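Local structure of sensor protein (Geobacter sulfurreducens, 3H7M) at residues V52-G57 / V73-S78; E81-A84 / D88-P91; V142-P145 / D149-R152; V164-G169 / V184-A189. The protein probably acts as a membrane-bound sensor histidine kinase that transfers phosphate from ATP to a histidine, the portion here being its sensor domain, which resembles periplasmic solute-binding proteins. One frame throughout, in Å; residues are numbered along the deposited sequence.

Interaction 1: residues V52-G57 / V73-S78; sequences VEFRLG and VLQGIS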
loop_
_atom_site.group_PDB
_atom_site.type_symbol
_atom_site.label_atom_id
_atom_site.label_comp_id
_atom_site.label_asym_id
_atom_site.label_seq_id
_atom_site.Cartn_x
_atom_site.Cartn_y
_atom_site.Cartn_z
ATOM N N VAL A 52 6.302 4.701 -19.405
ATOM C CA VAL A 52 6.643 4.124 -18.113
ATOM C C VAL A 52 7.019 2.650 -18.166
ATOM O O VAL A 52 6.529 1.901 -19.005
ATOM C CB VAL A 52 5.455 4.261 -17.136
ATOM C CG1 VAL A 52 5.109 5.714 -16.922
ATOM C CG2 VAL A 52 4.244 3.520 -17.694
ATOM N N GLU A 53 7.894 2.243 -17.254
ATOM C CA GLU A 53 8.310 0.853 -17.141
ATOM C C GLU A 53 7.976 0.504 -15.705
ATOM O O GLU A 53 8.350 1.241 -14.798
ATOM C CB GLU A 53 9.814 0.706 -17.342
ATOM C CG GLU A 53 10.300 -0.725 -17.260
ATOM C CD GLU A 53 11.819 -0.846 -17.141
ATOM O OE1 GLU A 53 12.545 -0.175 -17.907
ATOM O OE2 GLU A 53 12.281 -1.629 -16.282
ATOM N N PHE A 54 7.263 -0.594 -15.485
ATOM C CA PHE A 54 6.922 -0.981 -14.119
ATOM C C PHE A 54 7.963 -1.943 -13.589
ATOM O O PHE A 54 8.375 -2.870 -14.280
ATOM C CB PHE A 54 5.542 -1.649 -14.059
ATOM C CG PHE A 54 4.383 -0.693 -14.255
ATOM C CD1 PHE A 54 3.943 0.119 -13.204
ATOM C CD2 PHE A 54 3.711 -0.633 -15.477
ATOM C CE1 PHE A 54 2.846 0.978 -13.363
ATOM C CE2 PHE A 54 2.614 0.220 -15.654
ATOM C CZ PHE A 54 2.175 1.031 -14.592
ATOM N N ARG A 55 8.419 -1.688 -12.370
ATOM C CA ARG A 55 9.378 -2.559 -11.711
ATOM C C ARG A 55 8.840 -2.808 -10.307
ATOM O O ARG A 55 9.203 -2.119 -9.348
ATOM C CB ARG A 55 10.765 -1.919 -11.645
ATOM C CG ARG A 55 11.526 -1.955 -12.960
ATOM C CD ARG A 55 12.888 -1.291 -12.805
ATOM N NE ARG A 55 13.575 -1.103 -14.082
ATOM C CZ ARG A 55 14.695 -0.400 -14.230
ATOM N NH1 ARG A 55 15.256 0.184 -13.176
ATOM N NH2 ARG A 55 15.251 -0.279 -15.431
ATOM N N LEU A 56 7.949 -3.784 -10.192
ATOM C CA LEU A 56 7.368 -4.099 -8.897
ATOM C C LEU A 56 8.290 -5.066 -8.185
ATOM O O LEU A 56 8.826 -5.984 -8.801
ATOM C CB LEU A 56 5.987 -4.727 -9.072
ATOM C CG LEU A 56 4.954 -3.880 -9.813
ATOM C CD1 LEU A 56 3.632 -4.637 -9.884
ATOM C CD2 LEU A 56 4.783 -2.553 -9.094
ATOM N N GLY A 57 8.490 -4.863 -6.890
ATOM C CA GLY A 57 9.366 -5.772 -6.178
ATOM C C GLY A 57 9.037 -5.910 -4.714
ATOM O O GLY A 57 7.927 -5.599 -4.274
ATOM N N VAL A 73 9.881 6.702 -9.396
ATOM C CA VAL A 73 8.687 7.029 -8.621
ATOM C C VAL A 73 7.993 5.797 -8.042
ATOM O O VAL A 73 8.108 4.682 -8.573
ATOM C CB VAL A 73 7.677 7.774 -9.516
ATOM C CG1 VAL A 73 7.429 6.973 -10.777
ATOM C CG2 VAL A 73 6.378 8.006 -8.777
ATOM N N LEU A 74 7.272 6.006 -6.948
ATOM C CA LEU A 74 6.533 4.933 -6.313
ATOM C C LEU A 74 5.090 5.342 -6.481
ATOM O O LEU A 74 4.712 6.454 -6.090
ATOM C CB LEU A 74 6.895 4.815 -4.834
ATOM C CG LEU A 74 8.365 4.485 -4.537
ATOM C CD1 LEU A 74 8.498 4.200 -3.062
ATOM C CD2 LEU A 74 8.845 3.282 -5.340
ATOM N N GLN A 75 4.298 4.450 -7.079
ATOM C CA GLN A 75 2.886 4.733 -7.350
ATOM C C GLN A 75 1.960 4.603 -6.169
ATOM O O GLN A 75 0.860 5.135 -6.187
ATOM C CB GLN A 75 2.356 3.834 -8.481
ATOM C CG GLN A 75 2.948 2.421 -8.521
ATOM C CD GLN A 75 2.208 1.474 -9.461
ATOM O OE1 GLN A 75 1.711 1.871 -10.521
ATOM N NE2 GLN A 75 2.151 0.206 -9.077
ATOM N N GLY A 76 2.393 3.895 -5.135
ATOM C CA GLY A 76 1.519 3.715 -3.991
ATOM C C GLY A 76 2.210 3.670 -2.649
ATOM O O GLY A 76 2.650 2.613 -2.195
ATOM N N ILE A 77 2.297 4.819 -1.999
ATOM C CA ILE A 77 2.943 4.865 -0.716
ATOM C C ILE A 77 2.204 5.793 0.222
ATOM O O ILE A 77 1.715 6.859 -0.175
ATOM C CB ILE A 77 4.392 5.300 -0.855
ATOM C CG1 ILE A 77 5.033 5.396 0.526
ATOM C CG2 ILE A 77 4.462 6.623 -1.585
ATOM C CD1 ILE A 77 6.519 5.666 0.488
ATOM N N SER A 78 2.097 5.348 1.468
ATOM C CA SER A 78 1.410 6.099 2.505
ATOM C C SER A 78 2.268 7.250 3.015
ATOM O O SER A 78 3.475 7.118 3.172
ATOM C CB SER A 78 1.044 5.171 3.664
ATOM O OG SER A 78 -0.069 4.355 3.341
#
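F54 and L56 of one strand reach across an intervening strand to the amide of Q75. Strands 52-57 and 73-78 lie in the parallel part of the mixed sheet of a solute-binding-protein fold, joined by a crossover through helix 62-67, with strand 13-18 running between them; Q75 sits where the second one turns a corner. That spacing explains why the CA atoms of F54 and Q75 stay 9.7 Å apart and the contact is made by side-chain ends alone. Q75 sets its CB toward strand 52-57, and the chain, extended beyond CG (chi2 168°), brings the amide to F54 and L56, touching V15 of the middle strand on the way. It crosses both F54 and L56 at about a right angle. OE1 lies at the edge of the F54 ring, near the ring plane, 3.2 Å from CE1, while the amide plane is turned 58° from that of the ring. The other half of the amide faces L56, whose CD2 methyl approaches NE2 at 3.8 Å. Stronger bonds fix the rotation of this buried amide: OE1 accepts from OG1 of T41, on the covering helix 36-48, and NE2 donates to OE1 of E25. Replacing F54 by an alanine would probably lose the ring's packing on T41 and R42 of that helix, leaving a gap beside the Q75 amide and OE1 without its aromatic neighbour. Within strand 52-57, E53 and R55 form a salt bridge, NE of R55 lying 2.6 Å from OE2 of E53, which is met from above the carboxylate plane.

Interaction 2: residues E81-A84 / D88-P91; sequences EKRA and DFTP. With NA (sodium ion), chain B.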
loop_
_atom_site.group_PDB
_atom_site.type_symbol
_atom_site.label_atom_id
_atom_site.label_comp_id
_atom_site.label_asym_id
_atom_site.label_seq_id
_atom_site.Cartn_x
_atom_site.Cartn_y
_atom_site.Cartn_z
ATOM N N GLU A 81 5.299 11.815 8.406
ATOM C CA GLU A 81 6.303 12.834 8.656
ATOM C C GLU A 81 7.715 12.341 8.404
ATOM O O GLU A 81 8.463 12.964 7.647
ATOM C CB GLU A 81 6.182 13.354 10.084
ATOM C CG GLU A 81 5.358 14.620 10.196
ATOM C CD GLU A 81 5.876 15.712 9.278
ATOM O OE1 GLU A 81 7.105 15.755 9.043
ATOM O OE2 GLU A 81 5.060 16.530 8.798
ATOM N N LYS A 82 8.082 11.226 9.032
ATOM C CA LYS A 82 9.420 10.666 8.847
ATOM C C LYS A 82 9.663 10.436 7.364
ATOM O O LYS A 82 10.789 10.562 6.867
ATOM C CB LYS A 82 9.552 9.324 9.572
ATOM C CG LYS A 82 10.452 9.331 10.803
ATOM C CD LYS A 82 10.666 7.908 11.330
ATOM C CE LYS A 82 11.321 7.884 12.719
ATOM N NZ LYS A 82 12.703 8.458 12.770
ATOM N N ARG A 83 8.589 10.088 6.662
ATOM C CA ARG A 83 8.659 9.800 5.243
ATOM C C ARG A 83 8.790 11.046 4.376
ATOM O O ARG A 83 9.602 11.070 3.462
ATOM C CB ARG A 83 7.437 8.977 4.815
ATOM C CG ARG A 83 7.471 7.508 5.268
ATOM C CD ARG A 83 6.250 6.737 4.753
ATOM N NE ARG A 83 6.298 5.306 5.061
ATOM C CZ ARG A 83 5.395 4.415 4.647
ATOM N NH1 ARG A 83 4.356 4.792 3.902
ATOM N NH2 ARG A 83 5.532 3.139 4.976
ATOM N N ALA A 84 7.994 12.073 4.654
ATOM C CA ALA A 84 8.063 13.307 3.879
ATOM C C ALA A 84 9.477 13.915 3.935
ATOM O O ALA A 84 9.922 14.571 2.991
ATOM C CB ALA A 84 7.030 14.306 4.401
ATOM N N ASP A 88 9.176 13.325 -1.797
ATOM C CA ASP A 88 8.056 14.233 -1.911
ATOM C C ASP A 88 6.841 13.464 -2.378
ATOM O O ASP A 88 6.929 12.634 -3.277
ATOM C CB ASP A 88 8.397 15.376 -2.875
ATOM C CG ASP A 88 9.705 16.082 -2.506
ATOM O OD1 ASP A 88 10.064 16.087 -1.311
ATOM O OD2 ASP A 88 10.369 16.638 -3.406
ATOM N N PHE A 89 5.714 13.731 -1.733
ATOM C CA PHE A 89 4.467 13.070 -2.056
ATOM C C PHE A 89 3.576 13.980 -2.844
ATOM O O PHE A 89 3.557 15.196 -2.614
ATOM C CB PHE A 89 3.701 12.685 -0.794
ATOM C CG PHE A 89 4.386 11.650 0.039
ATOM C CD1 PHE A 89 5.601 11.929 0.654
ATOM C CD2 PHE A 89 3.808 10.389 0.222
ATOM C CE1 PHE A 89 6.241 10.971 1.445
ATOM C CE2 PHE A 89 4.444 9.422 1.012
ATOM C CZ PHE A 89 5.664 9.715 1.625
ATOM N N THR A 90 2.827 13.392 -3.771
ATOM C CA THR A 90 1.881 14.158 -4.551
ATOM C C THR A 90 0.645 14.064 -3.680
ATOM O O THR A 90 0.681 13.425 -2.636
ATOM C CB THR A 90 1.559 13.447 -5.856
ATOM O OG1 THR A 90 1.033 12.140 -5.555
ATOM C CG2 THR A 90 2.802 13.317 -6.715
ATOM N N PRO A 91 -0.447 14.742 -4.059
ATOM C CA PRO A 91 -1.607 14.567 -3.190
ATOM C C PRO A 91 -1.881 13.053 -3.310
ATOM O O PRO A 91 -1.410 12.408 -4.254
ATOM C CB PRO A 91 -2.690 15.389 -3.893
ATOM C CG PRO A 91 -1.908 16.480 -4.541
ATOM C CD PRO A 91 -0.680 15.800 -5.062
HETATM NA NA NA B . 9.011 16.372 1.111
HETATM O O HOH W 1 10.784 18.198 2.670
#
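A84 and D88 are tied together by a sodium ion that bridges the short helix 81-84 and the strand after it. The ion takes the backbone O of A84 at 2.8 Å and OD1 of D88 at 2.7 Å. A water at 3.0 Å and OE1 of Q199 are its other ligands. Because the A84 carbonyl belongs to the last residue of the helix, its partial negative charge is likely to add to the attraction for the cation. With CG anti to its carbonyl carbon (chi1 -53°), D88 swings the carboxylate back to the ion although its CB points away from the helix. The second carboxylate oxygen, OD2, is bonded to the backbone N of G200, which holds the group in place.

The site sits where the chain enters strand 87-103, one of two long antiparallel strands, with 181-198, that run through the central sheet of the family-3 solute-binding fold; Q199 follows directly on the end of the second.

Van der Waals packing is supplied by F89, whose CB is directed at the helix. CB of R83 and the backbone of A84 meet its ring obliquely, CZ resting 3.7 Å from CB of R83 and CE1 3.8 Å from both N and CA of A84. The carbonyl O of R83 is found at the ring's edge, in its plane, and W79 meets the same ring edge-to-face.

Among hydrogen bonds, R83 leads its extended chain away from F89 and bonds through NH1 to O of S78. Farther along, OG1 of T90 donates to O of P91 at 2.8 Å, tilted 29° from the carbonyl plane.

Interaction 3: residues V142-P145 / D149-R152; sequences VLTP and DALR
D149 lies against both T144 and P145 at the point where the helix passes the end of the strand. Its CB is 3.7 Å from CB of T144, and the carboxylate projects beyond this point to lie beside the proline ring, where OD2 is 3.9 Å from CD of P145. The two side chains cross at about a right angle. The other oxygen, OD1, takes a salt bridge from R152, one helical turn on. Should an alanine stand here, the CB contact with T144 could persist, but R152 would probably lose its charged mate and the flank of P145 its neighbour.

A150 follows, and its backbone and methyl fill the space beside T144. CG2 of T144 approaches CA of A150 at 3.7 Å, and OG1 comes equally close to the A150 methyl. That hydroxyl also stands near N of A150, but the angle is poor and it bonds instead to O of T146, in the turn. T144 can serve both ends because OG1 sits between its backbone N and carbonyl carbon (chi1 83°), while CG2 reaches the helix. This is the strand-to-helix connection of a beta-alpha-beta unit: strand 141-144, at the edge of the mixed sheet, leads into helix 147-155, and the chain returns in strand 161-165, with strand 120-123 between the two. A150 also touches A121 and V164 of those neighbouring strands.

R152 closes the segment. NH1 reaches OD1 of D149 at 3.0 Å with OD1 in the guanidinium plane, though approached 62° out of the carboxylate plane, and NH2 bonds to OD1 of N176.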
loop_
_atom_site.group_PDB
_atom_site.type_symbol
_atom_site.label_atom_id
_atom_site.label_comp_id
_atom_site.label_asym_id
_atom_site.label_seq_id
_atom_site.Cartn_x
_atom_site.Cartn_y
_atom_site.Cartn_z
ATOM N N VAL A 142 5.475 -9.888 15.377
ATOM C CA VAL A 142 6.192 -10.569 14.304
ATOM C C VAL A 142 6.094 -9.799 12.989
ATOM O O VAL A 142 5.016 -9.352 12.591
ATOM C CB VAL A 142 5.629 -12.011 14.140
ATOM C CG1 VAL A 142 4.125 -11.951 14.049
ATOM C CG2 VAL A 142 6.223 -12.694 12.912
ATOM N N LEU A 143 7.232 -9.653 12.321
ATOM C CA LEU A 143 7.311 -8.900 11.076
ATOM C C LEU A 143 7.336 -9.778 9.848
ATOM O O LEU A 143 8.166 -10.678 9.732
ATOM C CB LEU A 143 8.567 -8.020 11.075
ATOM C CG LEU A 143 8.802 -7.201 12.345
ATOM C CD1 LEU A 143 10.069 -6.366 12.193
ATOM C CD2 LEU A 143 7.585 -6.320 12.609
ATOM N N THR A 144 6.461 -9.475 8.900
ATOM C CA THR A 144 6.388 -10.270 7.687
ATOM C C THR A 144 6.661 -9.459 6.419
ATOM O O THR A 144 6.367 -8.262 6.343
ATOM C CB THR A 144 5.010 -10.922 7.566
ATOM O OG1 THR A 144 4.096 -9.987 6.987
ATOM C CG2 THR A 144 4.485 -11.316 8.958
ATOM N N PRO A 145 7.230 -10.115 5.404
ATOM C CA PRO A 145 7.574 -9.525 4.107
ATOM C C PRO A 145 6.354 -8.957 3.385
ATOM O O PRO A 145 6.464 -8.012 2.610
ATOM C CB PRO A 145 8.184 -10.696 3.353
ATOM C CG PRO A 145 8.713 -11.578 4.446
ATOM C CD PRO A 145 7.629 -11.528 5.464
ATOM N N ASP A 149 1.445 -12.607 4.238
ATOM C CA ASP A 149 2.197 -13.506 5.107
ATOM C C ASP A 149 1.753 -13.289 6.538
ATOM O O ASP A 149 1.710 -14.219 7.338
ATOM C CB ASP A 149 3.693 -13.279 4.989
ATOM C CG ASP A 149 4.282 -14.038 3.843
ATOM O OD1 ASP A 149 3.821 -15.182 3.627
ATOM O OD2 ASP A 149 5.195 -13.518 3.169
ATOM N N ALA A 150 1.396 -12.059 6.861
ATOM C CA ALA A 150 0.918 -11.805 8.202
ATOM C C ALA A 150 -0.387 -12.579 8.404
ATOM O O ALA A 150 -0.571 -13.249 9.413
ATOM C CB ALA A 150 0.667 -10.321 8.406
ATOM N N LEU A 151 -1.296 -12.464 7.440
ATOM C CA LEU A 151 -2.589 -13.118 7.534
ATOM C C LEU A 151 -2.501 -14.655 7.501
ATOM O O LEU A 151 -3.316 -15.342 8.095
ATOM C CB LEU A 151 -3.507 -12.573 6.436
ATOM C CG LEU A 151 -3.807 -11.073 6.631
ATOM C CD1 LEU A 151 -4.612 -10.528 5.467
ATOM C CD2 LEU A 151 -4.588 -10.853 7.930
ATOM N N ARG A 152 -1.494 -15.191 6.830
ATOM C CA ARG A 152 -1.336 -16.627 6.782
ATOM C C ARG A 152 -0.967 -17.144 8.155
ATOM O O ARG A 152 -1.479 -18.163 8.592
ATOM C CB ARG A 152 -0.251 -17.008 5.780
ATOM C CG ARG A 152 -0.708 -16.856 4.359
ATOM C CD ARG A 152 0.420 -16.861 3.363
ATOM N NE ARG A 152 -0.087 -16.506 2.036
ATOM C CZ ARG A 152 0.592 -15.815 1.122
ATOM N NH1 ARG A 152 1.811 -15.390 1.390
ATOM N NH2 ARG A 152 0.057 -15.562 -0.065
#

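Interaction 4: residues V164-G169 / V184-A189; sequences VAMVPG and VARSIA
At the junction where strand 161-165 gives way to helix 166-175, M166 reaches across to R186 on the irregular stretch of strand 181-198. The terminal methyl of M166 makes the contact: CE lies 3.5 Å from CB of R186 and 3.6 Å from CG, so it is methyl against the aliphatic base of the arginine. The same methyl stands 3.9 Å from the backbone N of S187. M166 sets its CB toward the 184-189 segment, with CG opposite the backbone N (chi1 173°), then bends at chi2 and chi3 to present CE to its partner. R186 is likewise bent, and the two side chains cross obliquely.

Both segments flank strand 87-103 in the mixed sheet of the solute-binding fold, and each is fastened to it. M166 pairs with Y97 through the backbone, whereas V184 and A185 both face I100 in a classic beta bulge, just before R186. A165 occupies the N-cap position of the helix, and its O accepts from N of G169 at 2.9 Å. Beyond R186, O of A189 accepts a hydrogen bond from ND1 of H98 on strand 87-103.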
loop_
_atom_site.group_PDB
_atom_site.type_symbol
_atom_site.label_atom_id
_atom_site.label_comp_id
_atom_site.label_asym_id
_atom_site.label_seq_id
_atom_site.Cartn_x
_atom_site.Cartn_y
_atom_site.Cartn_z
ATOM N N VAL A 164 -3.380 -5.215 9.341
ATOM C CA VAL A 164 -2.953 -4.913 7.979
ATOM C C VAL A 164 -4.010 -4.058 7.349
ATOM O O VAL A 164 -5.086 -3.875 7.928
ATOM C CB VAL A 164 -2.761 -6.182 7.118
ATOM C CG1 VAL A 164 -1.809 -7.134 7.786
ATOM C CG2 VAL A 164 -4.089 -6.850 6.882
ATOM N N ALA A 165 -3.702 -3.524 6.171
ATOM C CA ALA A 165 -4.653 -2.666 5.498
ATOM C C ALA A 165 -5.894 -3.477 5.206
ATOM O O ALA A 165 -5.843 -4.593 4.683
ATOM C CB ALA A 165 -4.060 -2.115 4.217
ATOM N N MET A 166 -7.015 -2.896 5.577
ATOM C CA MET A 166 -8.301 -3.505 5.398
ATOM C C MET A 166 -8.577 -4.128 4.021
ATOM O O MET A 166 -8.807 -5.345 3.894
ATOM C CB MET A 166 -9.359 -2.457 5.697
ATOM C CG MET A 166 -10.744 -2.899 5.386
ATOM S SD MET A 166 -11.383 -3.861 6.732
ATOM C CE MET A 166 -12.132 -2.509 7.689
ATOM N N VAL A 167 -8.571 -3.297 2.991
ATOM C CA VAL A 167 -8.905 -3.781 1.672
ATOM C C VAL A 167 -7.984 -4.896 1.222
ATOM O O VAL A 167 -8.429 -5.967 0.821
ATOM C CB VAL A 167 -8.974 -2.606 0.692
ATOM C CG1 VAL A 167 -9.107 -3.102 -0.747
ATOM C CG2 VAL A 167 -10.187 -1.750 1.076
ATOM N N PRO A 168 -6.691 -4.666 1.284
ATOM C CA PRO A 168 -5.806 -5.755 0.868
ATOM C C PRO A 168 -6.129 -7.019 1.699
ATOM O O PRO A 168 -6.049 -8.151 1.212
ATOM C CB PRO A 168 -4.431 -5.204 1.180
ATOM C CG PRO A 168 -4.622 -3.692 0.857
ATOM C CD PRO A 168 -5.956 -3.404 1.503
ATOM N N GLY A 169 -6.504 -6.794 2.952
ATOM C CA GLY A 169 -6.829 -7.876 3.854
ATOM C C GLY A 169 -7.943 -8.720 3.296
ATOM O O GLY A 169 -7.797 -9.928 3.151
ATOM N N VAL A 184 -11.845 -7.747 12.915
ATOM C CA VAL A 184 -12.604 -7.371 14.115
ATOM C C VAL A 184 -12.581 -5.872 14.398
ATOM O O VAL A 184 -13.629 -5.255 14.606
ATOM C CB VAL A 184 -12.108 -8.117 15.374
ATOM C CG1 VAL A 184 -10.649 -7.841 15.620
ATOM C CG2 VAL A 184 -12.927 -7.671 16.579
ATOM N N ALA A 185 -11.390 -5.287 14.412
ATOM C CA ALA A 185 -11.259 -3.856 14.655
ATOM C C ALA A 185 -11.076 -3.200 13.302
ATOM O O ALA A 185 -10.032 -3.342 12.662
ATOM C CB ALA A 185 -10.060 -3.575 15.548
ATOM N N ARG A 186 -12.096 -2.472 12.875
ATOM C CA ARG A 186 -12.064 -1.826 11.581
ATOM C C ARG A 186 -11.756 -0.336 11.612
ATOM O O ARG A 186 -11.447 0.235 12.661
ATOM C CB ARG A 186 -13.400 -2.083 10.878
ATOM C CG ARG A 186 -13.727 -3.578 10.744
ATOM C CD ARG A 186 -15.094 -3.916 11.300
ATOM N NE ARG A 186 -16.159 -3.314 10.508
ATOM C CZ ARG A 186 -16.346 -3.547 9.213
ATOM N NH1 ARG A 186 -15.533 -4.369 8.565
ATOM N NH2 ARG A 186 -17.347 -2.964 8.564
ATOM N N SER A 187 -11.823 0.268 10.430
ATOM C CA SER A 187 -11.582 1.693 10.214
ATOM C C SER A 187 -10.641 2.426 11.178
ATOM O O SER A 187 -10.851 3.609 11.481
ATOM C CB SER A 187 -12.923 2.434 10.151
ATOM O OG SER A 187 -13.688 2.011 9.030
ATOM N N ILE A 188 -9.608 1.743 11.662
ATOM C CA ILE A 188 -8.680 2.415 12.545
ATOM C C ILE A 188 -7.414 2.783 11.772
ATOM O O ILE A 188 -6.971 2.043 10.900
ATOM C CB ILE A 188 -8.312 1.545 13.781
ATOM C CG1 ILE A 188 -7.484 0.331 13.368
ATOM C CG2 ILE A 188 -9.577 1.097 14.496
ATOM C CD1 ILE A 188 -6.974 -0.475 14.554
ATOM N N ALA A 189 -6.865 3.957 12.082
ATOM C CA ALA A 189 -5.634 4.485 11.469
ATOM C C ALA A 189 -5.609 4.674 9.943
ATOM O O ALA A 189 -4.847 3.990 9.267
ATOM C CB ALA A 189 -4.431 3.618 11.898
#

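Overall arrangement
All four contacts reach the same mixed sheet. Interactions 1 to 3 are partly buried, whereas interaction 4 lies at the surface. Interactions 1 and 2 touch through I77 and S78, which pack on R83 and F89, and strand 73-78 leads directly into helix 81-84. Interactions 3 and 4 touch in turn, L151 lying against V164 and G169, their helix 147-155 and strand 161-165 being consecutive. Interactions 1 and 4, with centres about 22 Å apart, lie on opposite sides of the chain's centre. Their chemistry differs: a buried amide, hydrogen-bonded elsewhere, set against an aromatic edge and a leucine methyl in 1, a metal link in 2, close van der Waals packing in 3, and a lone methionine methyl in 4.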